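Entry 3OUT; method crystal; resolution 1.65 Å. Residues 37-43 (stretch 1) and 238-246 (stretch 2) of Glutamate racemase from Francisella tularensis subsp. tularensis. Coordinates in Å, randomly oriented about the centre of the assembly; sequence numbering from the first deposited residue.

Stretch 1 37-43: YFGDIAR
Stretch 2, residues 238-246: VTDIPLKFR

How do the two backbones run where they meet? Residues 37-39 of the first stretch form the end of a strand, with phi/psi of -93/134 at Y37, -118/125 at F38 and -129/126 at G39. V238 (-136/151) lies beside G39 in parallel register, their CA atoms 4.8 Å apart. The bridge is closed by a hydrogen bond from T239 N to G39 O (3.2 Å), and V238 CA adds a CA-H...O contact to G39 O at 3.1 Å. Beyond it both chains leave extended geometry: D40 turns at -84/61, I41 and A42 are near -60/-30, and R43 sits at -123/3. T239 bends at -90/-4, D240 (-155/155) and I241 (-132/84) extend again, and P242 (-78/166) opens a type I turn to F245, held by F245 N to P242 O at 3.0 Å. The CA of D240 comes 4.7 Å from that of A42.

Which side chain ties the loops together? T239 does, its CB pointing toward the first stretch and its chi1 in p (55°). T239 OG1 donates to D40 OD1 at 2.7 Å and accepts from A42 N at 3.0 Å with an N-H...O angle of 164°, so one small hydroxyl joins a carboxylate to a backbone amide. D40, chi1 t and chi2 14°, has a CB directed away, yet its carboxylate returns to reach T239. D40 OD2, the other oxygen, forms a salt bridge with R43 NE at 2.8 Å; R43 (m, t, m, chi4 -161°) does not touch the second stretch. F38 (chi1 t, chi2 98°) brings F38 CZ to 3.8 Å from T239 CG2, so threonine offers a methyl to the ring and a hydroxyl to the loop.

What fills the apolar side of the contact? I41, with chi1 and chi2 both m, is the residue of its stretch most covered by the other. It meets four residues: I41 CB lies 3.4 Å from D240 O, I41 CG1 3.7 Å from V238 CB, I41 CG2 3.7 Å from P242 CD, and I41 CD1 3.6 Å from F245 CE1. F245 (chi1 t, chi2 65°) points its CB toward the first stretch, while V238 CG1 (chi1 m) comes within 4.2 Å of Y37 CE2, at the tyrosine ring's edge.

Why do the small residues suit their places? G39 leaves room for the Y37 hydroxyl: an ideal CB at G39 would stand only 2.8 Å from Y37 OH. The A42 methyl packs closely, A42 CB lying 3.4 Å from T239 OG1 and 3.9 Å from D240 CB. Altogether 439 Å² is buried.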

# COMPACT_ATOMS: atom_id res chain seq x y z
N TYR B 37 -1.79 15.17 -13.12
CA TYR B 37 -1.91 15.35 -11.70
C TYR B 37 -1.94 13.95 -11.03
O TYR B 37 -2.69 13.06 -11.48
CB TYR B 37 -3.20 16.09 -11.37
CG TYR B 37 -3.53 16.08 -9.88
CD1 TYR B 37 -3.00 17.04 -9.03
CD2 TYR B 37 -4.38 15.13 -9.33
CE1 TYR B 37 -3.25 17.02 -7.66
CE2 TYR B 37 -4.64 15.10 -7.96
CZ TYR B 37 -4.10 16.04 -7.13
OH TYR B 37 -4.35 16.02 -5.76
N PHE B 38 -1.16 13.79 -9.96
CA PHE B 38 -1.23 12.58 -9.14
C PHE B 38 -1.65 12.91 -7.74
O PHE B 38 -0.99 13.72 -7.07
CB PHE B 38 0.10 11.82 -9.08
CG PHE B 38 -0.06 10.39 -8.59
CD1 PHE B 38 -0.11 9.36 -9.51
CD2 PHE B 38 -0.24 10.11 -7.25
CE1 PHE B 38 -0.34 8.06 -9.09
CE2 PHE B 38 -0.45 8.81 -6.82
CZ PHE B 38 -0.51 7.79 -7.77
N GLY B 39 -2.70 12.27 -7.27
CA GLY B 39 -3.07 12.41 -5.86
C GLY B 39 -3.24 11.04 -5.24
O GLY B 39 -4.02 10.20 -5.75
N ASP B 40 -2.55 10.81 -4.13
CA ASP B 40 -2.63 9.55 -3.37
C ASP B 40 -3.81 9.61 -2.40
O ASP B 40 -3.66 9.49 -1.18
CB ASP B 40 -1.31 9.31 -2.62
CG ASP B 40 -1.21 7.96 -1.99
OD1 ASP B 40 -2.01 7.04 -2.31
OD2 ASP B 40 -0.28 7.81 -1.15
N ILE B 41 -4.99 9.77 -2.97
CA ILE B 41 -6.26 9.92 -2.21
C ILE B 41 -6.53 8.75 -1.24
O ILE B 41 -7.16 8.93 -0.20
CB ILE B 41 -7.46 10.19 -3.16
CG1 ILE B 41 -7.16 11.28 -4.21
CG2 ILE B 41 -8.70 10.62 -2.36
CD1 ILE B 41 -6.58 12.62 -3.64
N ALA B 42 -6.06 7.55 -1.56
CA ALA B 42 -6.25 6.38 -0.69
C ALA B 42 -5.59 6.53 0.67
O ALA B 42 -6.06 5.95 1.64
CB ALA B 42 -5.74 5.11 -1.38
N ARG B 43 -4.50 7.31 0.76
CA ARG B 43 -3.68 7.32 1.99
C ARG B 43 -3.50 8.69 2.62
O ARG B 43 -2.80 8.82 3.64
CB ARG B 43 -2.32 6.64 1.70
CG ARG B 43 -2.47 5.30 1.07
CD ARG B 43 -1.14 4.55 0.89
NE ARG B 43 -0.23 5.20 -0.06
CZ ARG B 43 0.79 4.63 -0.66
NH1 ARG B 43 1.12 3.36 -0.40
NH2 ARG B 43 1.54 5.38 -1.48
N VAL B 238 -5.55 9.13 -9.55
CA VAL B 238 -5.71 9.09 -8.13
C VAL B 238 -5.82 7.64 -7.64
O VAL B 238 -6.31 6.76 -8.37
CB VAL B 238 -6.96 9.93 -7.68
CG1 VAL B 238 -6.73 11.40 -8.01
CG2 VAL B 238 -8.25 9.45 -8.37
N THR B 239 -5.39 7.41 -6.39
CA THR B 239 -5.44 6.06 -5.83
C THR B 239 -6.75 5.75 -5.08
O THR B 239 -6.94 4.63 -4.65
CB THR B 239 -4.25 5.81 -4.87
OG1 THR B 239 -4.24 6.84 -3.89
CG2 THR B 239 -2.92 5.84 -5.66
N ASP B 240 -7.63 6.73 -4.97
CA ASP B 240 -9.01 6.46 -4.50
C ASP B 240 -9.94 7.52 -5.03
O ASP B 240 -9.50 8.65 -5.33
CB ASP B 240 -9.07 6.47 -2.99
CG ASP B 240 -10.34 5.84 -2.45
OD1 ASP B 240 -10.89 4.98 -3.20
OD2 ASP B 240 -10.80 6.22 -1.35
N ILE B 241 -11.22 7.16 -5.15
CA ILE B 241 -12.25 8.12 -5.52
C ILE B 241 -13.39 7.92 -4.53
O ILE B 241 -14.36 7.20 -4.81
CB ILE B 241 -12.69 8.02 -7.03
CG1 ILE B 241 -11.46 8.23 -7.91
CG2 ILE B 241 -13.81 9.02 -7.31
CD1 ILE B 241 -11.68 7.93 -9.37
N PRO B 242 -13.29 8.56 -3.36
CA PRO B 242 -14.43 8.59 -2.44
C PRO B 242 -15.50 9.59 -2.86
O PRO B 242 -15.27 10.47 -3.70
CB PRO B 242 -13.80 9.00 -1.12
CG PRO B 242 -12.66 9.89 -1.56
CD PRO B 242 -12.14 9.33 -2.85
N LEU B 243 -16.68 9.48 -2.27
CA LEU B 243 -17.81 10.28 -2.73
C LEU B 243 -17.58 11.78 -2.70
O LEU B 243 -18.05 12.47 -3.57
CB LEU B 243 -19.02 9.94 -1.86
CG LEU B 243 -20.40 10.23 -2.35
CD1 LEU B 243 -20.70 9.52 -3.68
CD2 LEU B 243 -21.35 9.78 -1.21
N LYS B 244 -16.85 12.28 -1.70
CA LYS B 244 -16.62 13.72 -1.60
C LYS B 244 -15.50 14.24 -2.49
O LYS B 244 -15.30 15.45 -2.54
CB LYS B 244 -16.45 14.18 -0.14
CG LYS B 244 -17.81 14.39 0.54
CD LYS B 244 -17.80 15.35 1.76
CE LYS B 244 -17.50 14.60 3.07
NZ LYS B 244 -18.08 15.17 4.33
N PHE B 245 -14.79 13.37 -3.22
CA PHE B 245 -13.59 13.82 -3.93
C PHE B 245 -13.84 14.84 -5.04
O PHE B 245 -13.14 15.86 -5.15
CB PHE B 245 -12.77 12.63 -4.43
CG PHE B 245 -11.56 13.04 -5.23
CD1 PHE B 245 -10.53 13.73 -4.62
CD2 PHE B 245 -11.50 12.82 -6.58
CE1 PHE B 245 -9.40 14.14 -5.32
CE2 PHE B 245 -10.38 13.22 -7.30
CZ PHE B 245 -9.32 13.92 -6.65
N ARG B 246 -14.81 14.54 -5.88
CA ARG B 246 -15.15 15.43 -6.98
C ARG B 246 -15.38 16.82 -6.48
O ARG B 246 -14.75 17.78 -6.95
CB ARG B 246 -16.40 14.91 -7.70
CG ARG B 246 -16.57 15.43 -9.12
CD ARG B 246 -17.04 16.87 -9.24
NE ARG B 246 -18.25 17.18 -8.47
CZ ARG B 246 -18.67 18.41 -8.14
NH1 ARG B 246 -17.97 19.50 -8.49
NH2 ARG B 246 -19.79 18.56 -7.42